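Local coordinates for protein carboxylesterase (PDB 5GMX) that hydrolyses carboxylic esters as a family VIII carboxylesterase with a beta-lactamase-like fold, and also acts on oxyimino cephalosporins, at residues T16-A21 with E381-C386; T65-Y70 with G360-Q365; D134-D139 with D255-A260; T303-F308 with F324-A329; G333-A338 with F350-A355. All coordinates share one frame; numbering follows the deposited sequence.

In the fold
Read from the N terminus, the chain illustrates closure by successive enclosure. Interaction 1 joins the first long helix to the last and so embraces nearly the whole chain. Within that loop, interaction 2 ties strand 67-68 of a small sheet to strand 357-363 of the large antiparallel sheet. Inside interaction 2 lie the other three in series: interaction 3 links two short helical regions, one of them carrying Trp-258 near the bound ligand, then interactions 4 and 5 close small loops along the edge of the large sheet. None cross. Interactions 4 and 5 touch each other, interaction 5 also reaches helix 374-385 of interaction 1, and interaction 2 meets interaction 3 through strand 67-68.

Interaction 1: T16-A21 with E381-C386; sequences TKVRDA and EAAYRC
With CG anti to the carbonyl carbon (chi1 -68°) and the chain straight until a bend at chi4, Lys-17 sends its methylenes toward Arg-385, whose own chain turns at chi3 (54°) to bring the guanidinium against them. The carriers are helices 16-27 and 374-385, the paired terminal helices of the beta-lactamase fold; the two short segments run antiparallel at 168°, their axes approaching to 8.0 Å. So close a spacing illustrates what small residues allow. Ala-382 CB meets Ala-21 CB at 3.8 Å and sits 3.9 Å from Val-18 CA, a methyl group resting on the backbone of the partner helix. Deeper in, Val-18 keeps CG1 anti to the backbone N, which leaves CG2 beside that N and 3.6 Å from Ala-383 CA. Ala-383 in turn packs on Met-359, carrying the layer on to strand 357-363 of the large sheet. At the C-terminal end of helix 374-385, Cys-386 brings SG to 4.0 Å from Lys-17 CB. No hydrogen bond joins the segments; the contact is apolar inside, with two cationic chains packed by methylenes and guanidinium at the exposed rim. There the two long chains cross at about a right angle, and their like charges probably repel: Lys-17 CD lies 3.3 Å above one face of the Arg-385 guanidinium, offset toward its rim, while Lys-17 NZ, another donor, stops 3.3 Å from Arg-385 NH2.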
# COMPACT_ATOMS: atom_id res chain seq x y z
N THR A 16 24.97 -6.82 -6.42
CA THR A 16 25.68 -7.02 -5.15
C THR A 16 25.66 -5.79 -4.25
O THR A 16 25.52 -5.92 -3.03
CB THR A 16 27.16 -7.42 -5.40
OG1 THR A 16 27.20 -8.60 -6.21
CG2 THR A 16 27.89 -7.68 -4.09
N LYS A 17 25.78 -4.61 -4.84
CA LYS A 17 25.76 -3.37 -4.07
C LYS A 17 24.48 -3.27 -3.24
O LYS A 17 24.52 -2.89 -2.06
CB LYS A 17 25.90 -2.16 -5.00
CG LYS A 17 27.29 -2.07 -5.65
CD LYS A 17 27.39 -0.93 -6.66
CE LYS A 17 28.45 -1.24 -7.72
NZ LYS A 17 29.83 -1.39 -7.15
N VAL A 18 23.35 -3.65 -3.84
CA VAL A 18 22.08 -3.62 -3.13
C VAL A 18 22.18 -4.49 -1.89
O VAL A 18 21.82 -4.06 -0.79
CB VAL A 18 20.92 -4.11 -4.01
CG1 VAL A 18 19.60 -4.04 -3.23
CG2 VAL A 18 20.85 -3.28 -5.28
N ARG A 19 22.72 -5.70 -2.07
CA ARG A 19 22.88 -6.62 -0.95
C ARG A 19 23.66 -5.93 0.16
O ARG A 19 23.23 -5.92 1.32
CB ARG A 19 23.60 -7.90 -1.38
CG ARG A 19 23.70 -8.94 -0.28
CD ARG A 19 24.47 -10.17 -0.74
NE ARG A 19 24.42 -11.25 0.24
CZ ARG A 19 25.04 -11.23 1.42
NH1 ARG A 19 25.77 -10.17 1.78
NH2 ARG A 19 24.94 -12.27 2.24
N ASP A 20 24.77 -5.29 -0.23
CA ASP A 20 25.61 -4.58 0.72
C ASP A 20 24.81 -3.51 1.45
O ASP A 20 24.83 -3.45 2.69
CB ASP A 20 26.83 -3.97 0.02
CG ASP A 20 27.77 -5.03 -0.56
OD1 ASP A 20 27.72 -6.19 -0.10
OD2 ASP A 20 28.55 -4.70 -1.48
N ALA A 21 24.05 -2.71 0.70
CA ALA A 21 23.27 -1.65 1.33
C ALA A 21 22.31 -2.27 2.34
O ALA A 21 22.21 -1.79 3.48
CB ALA A 21 22.52 -0.84 0.30
N GLU A 381 19.29 4.10 -3.79
CA GLU A 381 20.50 4.59 -4.43
C GLU A 381 21.36 3.42 -4.92
O GLU A 381 21.84 3.41 -6.08
CB GLU A 381 21.31 5.48 -3.48
CG GLU A 381 22.28 6.40 -4.23
CD GLU A 381 23.45 6.88 -3.38
OE1 GLU A 381 23.20 7.32 -2.23
OE2 GLU A 381 24.60 6.84 -3.86
N ALA A 382 21.51 2.41 -4.07
CA ALA A 382 22.30 1.23 -4.44
C ALA A 382 21.72 0.57 -5.67
O ALA A 382 22.44 0.23 -6.60
CB ALA A 382 22.38 0.25 -3.29
N ALA A 383 20.40 0.40 -5.68
CA ALA A 383 19.72 -0.26 -6.78
C ALA A 383 19.93 0.47 -8.10
O ALA A 383 20.14 -0.17 -9.13
CB ALA A 383 18.24 -0.39 -6.48
N TYR A 384 19.87 1.80 -8.08
CA TYR A 384 20.04 2.52 -9.34
C TYR A 384 21.51 2.68 -9.74
O TYR A 384 21.79 3.07 -10.88
CB TYR A 384 19.34 3.87 -9.30
CG TYR A 384 17.86 3.73 -9.59
CD1 TYR A 384 17.39 3.72 -10.90
CD2 TYR A 384 16.93 3.57 -8.57
CE1 TYR A 384 16.04 3.57 -11.19
CE2 TYR A 384 15.57 3.43 -8.84
CZ TYR A 384 15.14 3.43 -10.15
OH TYR A 384 13.81 3.29 -10.43
N ARG A 385 22.44 2.38 -8.84
CA ARG A 385 23.83 2.31 -9.27
C ARG A 385 24.13 1.09 -10.14
O ARG A 385 25.11 1.07 -10.89
CB ARG A 385 24.76 2.28 -8.05
CG ARG A 385 25.11 3.65 -7.53
CD ARG A 385 26.23 3.55 -6.52
NE ARG A 385 27.40 2.83 -7.02
CZ ARG A 385 28.41 2.47 -6.24
NH1 ARG A 385 28.37 2.77 -4.95
NH2 ARG A 385 29.45 1.82 -6.75
N CYS A 386 23.29 0.07 -10.05
CA CYS A 386 23.53 -1.19 -10.76
C CYS A 386 22.95 -1.23 -12.17
O CYS A 386 22.98 -2.27 -12.83
CB CYS A 386 22.95 -2.35 -9.94
SG CYS A 386 23.72 -2.56 -8.32

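Interaction 2: T65-Y70 with G360-Q365; sequences TLINTY and GYAMNQ
Two aromatic rings each have one face occupied by a neighbour in their own segment. Over the centre of the Tyr-70 ring stands Asn-68 ND2, 3.0 Å above the plane; that amide is held at OD1 by Trp-258 NE1 and at ND2 by Ala-266 O. The Tyr-361 ring carries the methyl CE of selenomethionine Met-363 on one face, 3.1 Å above it and toward the rim. Between the segments, Ile-67 does most of the touching. Ile-67 CG1 lies anti to the backbone N (chi1 -164°) and, with chi2 near 60°, sets Ile-67 CD1 3.8 Å from Asn-364 CB, while Ile-67 CG2 packs 3.8 Å from Ala-362 CB. Strand 67-68 belongs to the small three-stranded sheet and strand 357-363 to the large sheet of the beta-lactamase fold, so this buried packing joins two sheets without a direct hydrogen bond. Water 1 spans the gap, donating to Asn-68 O at 2.8 Å and to Met-363 O at 2.9 Å. Tyr-70 itself touches the bound phenylmethanesulfonic acid.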
# COMPACT_ATOMS: atom_id res chain seq x y z
N THR A 65 8.52 -14.93 6.51
CA THR A 65 8.07 -14.06 7.60
C THR A 65 7.24 -12.89 7.05
O THR A 65 7.58 -12.29 6.03
CB THR A 65 9.27 -13.54 8.43
OG1 THR A 65 9.87 -14.64 9.12
CG2 THR A 65 8.82 -12.50 9.45
N LEU A 66 6.13 -12.60 7.73
CA LEU A 66 5.24 -11.49 7.36
C LEU A 66 5.24 -10.37 8.40
O LEU A 66 5.51 -10.60 9.58
CB LEU A 66 3.81 -12.00 7.19
CG LEU A 66 3.60 -13.11 6.16
CD1 LEU A 66 2.25 -13.75 6.40
CD2 LEU A 66 3.68 -12.56 4.74
N ILE A 67 4.91 -9.16 7.97
CA ILE A 67 4.79 -8.02 8.88
C ILE A 67 3.70 -7.07 8.37
O ILE A 67 3.43 -7.01 7.16
CB ILE A 67 6.14 -7.25 9.02
CG1 ILE A 67 6.13 -6.31 10.24
CG2 ILE A 67 6.49 -6.50 7.75
CD1 ILE A 67 5.92 -7.02 11.58
N ASN A 68 3.05 -6.37 9.28
CA ASN A 68 2.11 -5.32 8.90
C ASN A 68 2.83 -4.25 8.09
O ASN A 68 3.91 -3.79 8.46
CB ASN A 68 1.46 -4.71 10.14
CG ASN A 68 0.23 -3.90 9.82
OD1 ASN A 68 -0.88 -4.42 9.81
ND2 ASN A 68 0.41 -2.61 9.54
N THR A 69 2.24 -3.85 6.96
CA THR A 69 2.90 -2.89 6.08
C THR A 69 2.23 -1.52 6.08
O THR A 69 2.65 -0.62 5.35
CB THR A 69 2.94 -3.40 4.63
OG1 THR A 69 1.60 -3.60 4.16
CG2 THR A 69 3.72 -4.71 4.54
N TYR A 70 1.19 -1.36 6.90
CA TYR A 70 0.44 -0.10 6.99
C TYR A 70 0.06 0.44 5.61
O TYR A 70 -0.44 -0.32 4.79
CB TYR A 70 1.24 0.92 7.79
CG TYR A 70 1.31 0.51 9.24
CD1 TYR A 70 0.23 0.70 10.09
CD2 TYR A 70 2.44 -0.12 9.76
CE1 TYR A 70 0.27 0.31 11.41
CE2 TYR A 70 2.50 -0.52 11.08
CZ TYR A 70 1.41 -0.29 11.90
OH TYR A 70 1.46 -0.68 13.22
N GLY A 360 10.40 -3.59 -3.33
CA GLY A 360 9.61 -3.76 -2.12
C GLY A 360 10.45 -3.86 -0.86
O GLY A 360 11.52 -4.47 -0.86
N TYR A 361 9.97 -3.26 0.23
CA TYR A 361 10.73 -3.28 1.47
C TYR A 361 9.80 -3.26 2.69
O TYR A 361 8.89 -2.42 2.79
CB TYR A 361 11.72 -2.12 1.49
CG TYR A 361 12.45 -1.91 2.80
CD1 TYR A 361 13.22 -2.92 3.38
CD2 TYR A 361 12.42 -0.67 3.43
CE1 TYR A 361 13.89 -2.72 4.58
CE2 TYR A 361 13.10 -0.45 4.61
CZ TYR A 361 13.81 -1.47 5.19
OH TYR A 361 14.45 -1.22 6.37
N ALA A 362 9.99 -4.23 3.58
CA ALA A 362 9.13 -4.35 4.77
C ALA A 362 9.93 -4.79 5.98
O ALA A 362 10.71 -5.74 5.90
CB ALA A 362 7.98 -5.31 4.50
N MSE A 363 9.70 -4.14 7.12
CA MSE A 363 10.52 -4.38 8.31
C MSE A 363 9.70 -4.19 9.58
O MSE A 363 8.61 -3.63 9.53
CB MSE A 363 11.72 -3.44 8.31
CG MSE A 363 11.43 -2.03 8.81
SE MSE A 363 10.05 -1.00 7.85
CE MSE A 363 10.57 -1.38 6.07
N ASN A 364 10.21 -4.67 10.71
CA ASN A 364 9.43 -4.60 11.94
C ASN A 364 9.86 -3.50 12.92
O ASN A 364 9.17 -3.24 13.91
CB ASN A 364 9.43 -5.96 12.64
CG ASN A 364 10.81 -6.40 13.11
OD1 ASN A 364 11.83 -5.85 12.69
ND2 ASN A 364 10.84 -7.41 13.96
N GLN A 365 11.00 -2.85 12.66
CA GLN A 365 11.41 -1.71 13.48
C GLN A 365 11.01 -0.39 12.84
O GLN A 365 11.59 0.03 11.83
CB GLN A 365 12.92 -1.71 13.72
CG GLN A 365 13.41 -0.48 14.50
CD GLN A 365 12.75 -0.36 15.87
OE1 GLN A 365 12.98 -1.18 16.75
NE2 GLN A 365 11.92 0.67 16.05
O HOH W 1 6.33 -2.45 8.16

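Interaction 3: D134-D139 with D255-A260; sequences DLYDWD and DRAWRA
The bump in this contact is the phenol tip of Tyr-136, and the hollow is the first turn of helix 256-260. CG of Tyr-136 stands anti to the carbonyl carbon (chi1 -54°), and the ring pushes its OH to 3.2 Å from Trp-258 CA and 3.4 Å from Trp-258 CB. Ala-257 forms the other wall: its CB is 3.8 Å from Tyr-136 CE2, and its O lies over one face of the phenol. A second, smaller bump is Leu-135, running side by side with Trp-258 and setting CD2 at the indole edge, 3.9 Å from CZ3. Water 2 fits beside the tip, in the plane of the phenol, 2.6 Å from Tyr-136 OH, and donates to Asp-255 OD2. Asp-255 is the N-cap residue: its OD2 accepts from Trp-258 N at 3.1 Å through the anti lone pair. The contact joins the end of helix 132-136 to helix 256-260, whose Trp-258 packs on pocket residue Leu-248 and donates from NE1 to Asn-68 OD1 on strand 67-68.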
# COMPACT_ATOMS: atom_id res chain seq x y z
N ASP A 134 -15.45 -1.57 15.07
CA ASP A 134 -16.17 -0.86 14.03
C ASP A 134 -15.41 -0.96 12.72
O ASP A 134 -16.00 -1.15 11.65
CB ASP A 134 -16.38 0.60 14.41
CG ASP A 134 -17.19 0.76 15.67
OD1 ASP A 134 -18.17 0.01 15.84
OD2 ASP A 134 -16.84 1.64 16.49
N LEU A 135 -14.09 -0.85 12.81
CA LEU A 135 -13.23 -1.00 11.64
C LEU A 135 -13.39 -2.38 11.02
O LEU A 135 -13.34 -2.53 9.79
CB LEU A 135 -11.77 -0.78 12.02
CG LEU A 135 -11.00 0.32 11.30
CD1 LEU A 135 -11.78 1.62 11.34
CD2 LEU A 135 -9.63 0.48 11.93
N TYR A 136 -13.62 -3.39 11.86
CA TYR A 136 -13.68 -4.76 11.35
C TYR A 136 -15.03 -5.10 10.69
O TYR A 136 -15.14 -6.08 9.97
CB TYR A 136 -13.36 -5.76 12.46
CG TYR A 136 -12.04 -5.48 13.15
CD1 TYR A 136 -11.05 -4.74 12.52
CD2 TYR A 136 -11.80 -5.93 14.44
CE1 TYR A 136 -9.85 -4.47 13.15
CE2 TYR A 136 -10.60 -5.67 15.07
CZ TYR A 136 -9.63 -4.94 14.42
OH TYR A 136 -8.44 -4.66 15.04
N ASP A 137 -16.04 -4.27 10.93
CA ASP A 137 -17.35 -4.50 10.32
C ASP A 137 -17.45 -3.74 9.00
O ASP A 137 -17.82 -2.56 8.98
CB ASP A 137 -18.47 -4.08 11.27
CG ASP A 137 -19.86 -4.52 10.79
OD1 ASP A 137 -20.08 -4.68 9.57
OD2 ASP A 137 -20.75 -4.70 11.66
N TRP A 138 -17.15 -4.43 7.91
CA TRP A 138 -16.99 -3.81 6.59
C TRP A 138 -18.21 -3.02 6.11
O TRP A 138 -18.12 -1.82 5.78
CB TRP A 138 -16.64 -4.87 5.55
CG TRP A 138 -16.38 -4.30 4.20
CD1 TRP A 138 -17.30 -4.01 3.23
CD2 TRP A 138 -15.10 -3.92 3.67
NE1 TRP A 138 -16.68 -3.48 2.13
CE2 TRP A 138 -15.33 -3.41 2.37
CE3 TRP A 138 -13.79 -3.96 4.16
CZ2 TRP A 138 -14.29 -2.96 1.55
CZ3 TRP A 138 -12.76 -3.51 3.34
CH2 TRP A 138 -13.02 -3.02 2.06
N ASP A 139 -19.35 -3.70 6.04
CA ASP A 139 -20.57 -3.11 5.49
C ASP A 139 -21.06 -1.93 6.32
O ASP A 139 -21.58 -0.96 5.78
CB ASP A 139 -21.66 -4.18 5.38
CG ASP A 139 -21.27 -5.31 4.43
OD1 ASP A 139 -20.50 -5.04 3.48
OD2 ASP A 139 -21.73 -6.45 4.65
N ASP A 255 -2.03 -7.47 17.21
CA ASP A 255 -3.31 -8.03 17.61
C ASP A 255 -3.88 -8.87 16.48
O ASP A 255 -3.94 -8.42 15.34
CB ASP A 255 -4.26 -6.91 18.03
CG ASP A 255 -5.65 -7.40 18.39
OD1 ASP A 255 -5.91 -7.70 19.57
OD2 ASP A 255 -6.50 -7.50 17.47
N ARG A 256 -4.26 -10.11 16.81
CA ARG A 256 -4.73 -11.06 15.80
C ARG A 256 -6.00 -10.59 15.11
O ARG A 256 -6.15 -10.80 13.91
CB ARG A 256 -4.95 -12.45 16.43
CG ARG A 256 -5.73 -13.44 15.57
CD ARG A 256 -5.03 -13.80 14.25
NE ARG A 256 -5.95 -14.48 13.33
CZ ARG A 256 -5.76 -14.58 12.01
NH1 ARG A 256 -4.69 -14.05 11.43
NH2 ARG A 256 -6.67 -15.19 11.26
N ALA A 257 -6.90 -9.95 15.85
CA ALA A 257 -8.16 -9.50 15.26
C ALA A 257 -7.91 -8.47 14.16
O ALA A 257 -8.59 -8.45 13.13
CB ALA A 257 -9.09 -8.91 16.34
N TRP A 258 -6.90 -7.63 14.37
CA TRP A 258 -6.50 -6.65 13.37
C TRP A 258 -6.02 -7.36 12.10
O TRP A 258 -6.51 -7.10 11.00
CB TRP A 258 -5.42 -5.73 13.94
CG TRP A 258 -4.69 -4.86 12.95
CD1 TRP A 258 -3.51 -5.14 12.34
CD2 TRP A 258 -5.08 -3.54 12.51
NE1 TRP A 258 -3.14 -4.09 11.52
CE2 TRP A 258 -4.08 -3.10 11.61
CE3 TRP A 258 -6.17 -2.71 12.77
CZ2 TRP A 258 -4.15 -1.86 10.98
CZ3 TRP A 258 -6.23 -1.47 12.14
CH2 TRP A 258 -5.22 -1.06 11.26
N ARG A 259 -5.08 -8.29 12.26
CA ARG A 259 -4.55 -9.03 11.12
C ARG A 259 -5.61 -9.86 10.39
O ARG A 259 -5.54 -10.03 9.17
CB ARG A 259 -3.41 -9.94 11.58
CG ARG A 259 -2.27 -9.18 12.22
CD ARG A 259 -1.05 -10.06 12.43
NE ARG A 259 -1.31 -11.16 13.34
CZ ARG A 259 -1.14 -11.10 14.65
NH1 ARG A 259 -0.71 -9.98 15.21
NH2 ARG A 259 -1.40 -12.16 15.41
N ALA A 260 -6.60 -10.36 11.12
CA ALA A 260 -7.61 -11.23 10.53
C ALA A 260 -8.62 -10.44 9.70
O ALA A 260 -9.22 -10.97 8.76
CB ALA A 260 -8.34 -12.03 11.63
O HOH W 2 -8.55 -5.39 17.54

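Interaction 4: T303-F308 with F324-A329; sequences TREECF and FILNKA
Two backbone carbonyls grip Asn-327 ND2, which donates to Asn-335 O and to Gly-333 O. The other end of the same amide is also held, since Asn-327 OD1 accepts from Tyr-332 N and, weakly, from Lys-328 N at 2.9 Å. With both ends engaged the flip of the amide is settled, and the chain just beyond strand 325-326 is fixed to the following loop. The contact with 303-308 has no hydrogen bond and rests on Leu-326. CG anti to the carbonyl carbon (chi1 -64°) turns the isobutyl group toward the other segment, where Leu-326 CD1 lies 3.6 Å from Glu-305 CB and 3.7 Å from Thr-303 O. Glu-305 crosses it obliquely, extended beyond CG, to a salt bridge between OE1 and Arg-319 NE. Here strand 325-326, at one edge of the large sheet of the beta-lactamase fold, meets the residues leading into the two-stranded unit of 307-310 and 317-320, in which Glu-306 and Cys-307 both face Trp-320 in a classic beta bulge. The touching parts run 51° apart, and the contact is made at separate points along them. At one end Thr-303 CG2 approaches Phe-324 CD2 to 4.4 Å, and the Phe-324 ring continues on to Ala-78 and Thr-79 of helix 72-86. At the other, the extended Lys-328 chain lays CD at the edge of the Phe-308 ring, 3.9 Å from CZ, before NZ reaches Arg-317 O.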
# COMPACT_ATOMS: atom_id res chain seq x y z
N THR A 303 -2.29 5.56 -13.12
CA THR A 303 -1.23 6.44 -12.62
C THR A 303 -1.28 7.87 -13.16
O THR A 303 -0.35 8.64 -12.94
CB THR A 303 0.15 5.85 -12.90
OG1 THR A 303 0.30 5.60 -14.31
CG2 THR A 303 0.34 4.55 -12.13
N ARG A 304 -2.36 8.24 -13.85
CA ARG A 304 -2.56 9.62 -14.26
C ARG A 304 -2.56 10.53 -13.05
O ARG A 304 -3.24 10.26 -12.06
CB ARG A 304 -3.88 9.81 -15.01
CG ARG A 304 -3.90 9.31 -16.44
CD ARG A 304 -5.17 9.78 -17.14
NE ARG A 304 -5.30 9.16 -18.46
CZ ARG A 304 -4.83 9.69 -19.59
NH1 ARG A 304 -4.19 10.85 -19.57
NH2 ARG A 304 -5.00 9.04 -20.73
N GLU A 305 -1.80 11.62 -13.12
CA GLU A 305 -1.81 12.58 -12.02
C GLU A 305 -3.19 13.23 -11.91
O GLU A 305 -3.73 13.73 -12.89
CB GLU A 305 -0.75 13.66 -12.21
CG GLU A 305 -0.67 14.62 -11.04
CD GLU A 305 0.30 15.75 -11.30
OE1 GLU A 305 1.47 15.47 -11.66
OE2 GLU A 305 -0.11 16.92 -11.14
N GLU A 306 -3.76 13.18 -10.71
CA GLU A 306 -5.07 13.73 -10.46
C GLU A 306 -4.94 15.08 -9.79
O GLU A 306 -5.69 16.00 -10.10
CB GLU A 306 -5.91 12.79 -9.60
CG GLU A 306 -6.54 11.65 -10.40
CD GLU A 306 -7.60 12.16 -11.37
OE1 GLU A 306 -8.37 13.06 -10.98
OE2 GLU A 306 -7.65 11.68 -12.53
N CYS A 307 -3.98 15.21 -8.88
CA CYS A 307 -3.76 16.52 -8.28
C CYS A 307 -2.36 16.63 -7.69
O CYS A 307 -1.70 15.63 -7.48
CB CYS A 307 -4.84 16.83 -7.22
SG CYS A 307 -5.13 15.58 -5.90
N PHE A 308 -1.92 17.86 -7.45
CA PHE A 308 -0.61 18.10 -6.85
C PHE A 308 -0.72 19.32 -5.95
O PHE A 308 -0.49 20.44 -6.38
CB PHE A 308 0.46 18.29 -7.93
CG PHE A 308 1.88 18.19 -7.41
CD1 PHE A 308 2.14 17.97 -6.07
CD2 PHE A 308 2.95 18.31 -8.28
CE1 PHE A 308 3.45 17.89 -5.60
CE2 PHE A 308 4.26 18.23 -7.83
CZ PHE A 308 4.50 18.01 -6.48
N PHE A 324 -2.14 5.96 -6.20
CA PHE A 324 -0.70 5.87 -5.95
C PHE A 324 -0.06 7.22 -5.72
O PHE A 324 -0.47 8.21 -6.31
CB PHE A 324 0.01 5.19 -7.12
CG PHE A 324 -0.40 3.76 -7.34
CD1 PHE A 324 0.24 2.73 -6.67
CD2 PHE A 324 -1.43 3.46 -8.22
CE1 PHE A 324 -0.12 1.41 -6.88
CE2 PHE A 324 -1.80 2.14 -8.44
CZ PHE A 324 -1.15 1.11 -7.76
N ILE A 325 0.94 7.25 -4.85
CA ILE A 325 1.82 8.40 -4.73
C ILE A 325 2.71 8.49 -5.96
O ILE A 325 3.38 7.52 -6.32
CB ILE A 325 2.71 8.31 -3.48
CG1 ILE A 325 1.86 8.29 -2.21
CG2 ILE A 325 3.71 9.46 -3.45
CD1 ILE A 325 2.68 8.04 -0.95
N LEU A 326 2.71 9.64 -6.62
CA LEU A 326 3.62 9.86 -7.73
C LEU A 326 4.89 10.51 -7.20
O LEU A 326 4.87 11.23 -6.20
CB LEU A 326 2.98 10.72 -8.82
CG LEU A 326 1.76 10.12 -9.53
CD1 LEU A 326 1.25 11.05 -10.64
CD2 LEU A 326 2.07 8.76 -10.09
N ASN A 327 6.00 10.22 -7.87
CA ASN A 327 7.32 10.61 -7.40
C ASN A 327 7.46 12.12 -7.24
O ASN A 327 6.94 12.90 -8.03
CB ASN A 327 8.39 10.06 -8.34
CG ASN A 327 9.74 9.92 -7.68
OD1 ASN A 327 9.89 10.19 -6.48
ND2 ASN A 327 10.72 9.46 -8.43
N LYS A 328 8.17 12.50 -6.19
CA LYS A 328 8.48 13.88 -5.88
C LYS A 328 9.77 13.92 -5.09
O LYS A 328 9.94 13.14 -4.14
CB LYS A 328 7.36 14.52 -5.07
CG LYS A 328 7.67 15.95 -4.65
CD LYS A 328 6.65 16.45 -3.64
CE LYS A 328 7.27 17.47 -2.70
NZ LYS A 328 6.46 17.60 -1.45
N ALA A 329 10.68 14.80 -5.48
CA ALA A 329 11.95 14.97 -4.78
C ALA A 329 12.69 13.64 -4.65
O ALA A 329 13.32 13.37 -3.62
CB ALA A 329 11.72 15.59 -3.40

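Interaction 5: G333-A338 with F350-A355; sequences GPNPDA and FADTKA
Tight packing centres on the amide of Asn-335, buried between the loop 333-338 and the end of strand 348-352. CG anti to the backbone N carries it across, so that Asn-335 ND2 donates to Asp-352 OD1 at 2.7 Å, from above the carboxylate plane, with the two planes 54° apart. Asn-335 OD1 takes two donors: Lys-354 NZ at 2.7 Å and Asp-337 N, an Asx turn. Ala-338 CA adds a CA-H...O contact of 3.4 Å to Ala-351 O. The exposed side is looser. Asp-337 OD2 reaches Lys-354 NZ only as a long salt bridge of 3.9 Å, and water 4 links Asn-335 ND2 with Thr-353 OG1. The contact ties the loop before strand 339-342 to the neighbouring strand 348-352 in the large sheet of the beta-lactamase fold. Asp-352 OD1 also accepts from Ala-355 N at 3.1 Å, an Asx motif. With these two donors at OD1 and Tyr-384 OH at OD2, the carboxylate is probably ionised, and bonds at both ends of the Asn-335 amide fix which end is oxygen.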
# COMPACT_ATOMS: atom_id res chain seq x y z
N GLY A 333 13.28 7.30 -6.30
CA GLY A 333 14.37 7.22 -7.26
C GLY A 333 14.39 8.34 -8.28
O GLY A 333 13.65 9.32 -8.15
N PRO A 334 15.25 8.21 -9.31
CA PRO A 334 15.52 9.22 -10.35
C PRO A 334 14.49 9.35 -11.48
O PRO A 334 14.52 10.35 -12.19
CB PRO A 334 16.86 8.75 -10.93
CG PRO A 334 16.85 7.28 -10.73
CD PRO A 334 16.15 7.05 -9.43
N ASN A 335 13.60 8.37 -11.66
CA ASN A 335 12.54 8.51 -12.66
C ASN A 335 11.42 9.37 -12.06
O ASN A 335 10.78 8.98 -11.07
CB ASN A 335 12.02 7.14 -13.12
CG ASN A 335 10.86 7.23 -14.12
OD1 ASN A 335 10.50 8.31 -14.59
ND2 ASN A 335 10.28 6.08 -14.45
N PRO A 336 11.19 10.56 -12.64
CA PRO A 336 10.20 11.51 -12.11
C PRO A 336 8.76 10.97 -12.14
O PRO A 336 7.92 11.48 -11.40
CB PRO A 336 10.34 12.74 -13.02
CG PRO A 336 10.92 12.20 -14.29
CD PRO A 336 11.84 11.07 -13.87
N ASP A 337 8.49 9.96 -12.96
CA ASP A 337 7.15 9.40 -13.07
C ASP A 337 7.00 8.02 -12.39
O ASP A 337 6.05 7.29 -12.67
CB ASP A 337 6.75 9.30 -14.54
CG ASP A 337 6.54 10.67 -15.17
OD1 ASP A 337 6.25 11.63 -14.42
OD2 ASP A 337 6.67 10.79 -16.41
N ALA A 338 7.93 7.70 -11.50
CA ALA A 338 7.82 6.52 -10.67
C ALA A 338 6.59 6.62 -9.77
O ALA A 338 6.17 7.73 -9.40
CB ALA A 338 9.08 6.33 -9.84
N PHE A 350 7.50 0.49 -4.83
CA PHE A 350 7.25 1.33 -6.00
C PHE A 350 7.66 0.69 -7.32
O PHE A 350 8.40 -0.30 -7.37
CB PHE A 350 7.93 2.70 -5.85
CG PHE A 350 9.42 2.66 -5.98
CD1 PHE A 350 10.03 2.82 -7.23
CD2 PHE A 350 10.22 2.46 -4.87
CE1 PHE A 350 11.41 2.78 -7.36
CE2 PHE A 350 11.61 2.41 -4.99
CZ PHE A 350 12.20 2.57 -6.24
N ALA A 351 7.14 1.27 -8.39
CA ALA A 351 7.40 0.84 -9.75
C ALA A 351 7.96 1.98 -10.60
O ALA A 351 7.53 3.13 -10.48
CB ALA A 351 6.13 0.30 -10.38
N ASP A 352 8.89 1.61 -11.47
CA ASP A 352 9.57 2.49 -12.42
C ASP A 352 9.46 1.84 -13.79
O ASP A 352 10.19 0.90 -14.08
CB ASP A 352 11.05 2.69 -12.00
CG ASP A 352 11.89 3.46 -13.04
OD1 ASP A 352 11.44 3.70 -14.18
OD2 ASP A 352 13.05 3.81 -12.71
N THR A 353 8.55 2.32 -14.63
CA THR A 353 8.31 1.67 -15.92
C THR A 353 9.45 1.90 -16.92
O THR A 353 9.58 1.14 -17.89
CB THR A 353 6.99 2.14 -16.58
OG1 THR A 353 7.11 3.52 -16.95
CG2 THR A 353 5.83 1.96 -15.64
N LYS A 354 10.24 2.95 -16.73
CA LYS A 354 11.38 3.20 -17.62
C LYS A 354 12.45 2.13 -17.45
O LYS A 354 12.86 1.49 -18.43
CB LYS A 354 11.97 4.59 -17.37
CG LYS A 354 11.03 5.74 -17.74
CD LYS A 354 11.75 7.08 -17.73
CE LYS A 354 10.85 8.23 -18.22
NZ LYS A 354 9.83 8.68 -17.21
N ALA A 355 12.89 1.91 -16.22
CA ALA A 355 13.89 0.87 -15.94
C ALA A 355 13.25 -0.51 -15.81
O ALA A 355 13.95 -1.51 -15.63
CB ALA A 355 14.66 1.22 -14.66
O HOH W 3 12.79 5.99 -10.18
O HOH W 4 7.94 5.86 -16.42
O HOH W 5 6.86 4.59 -13.50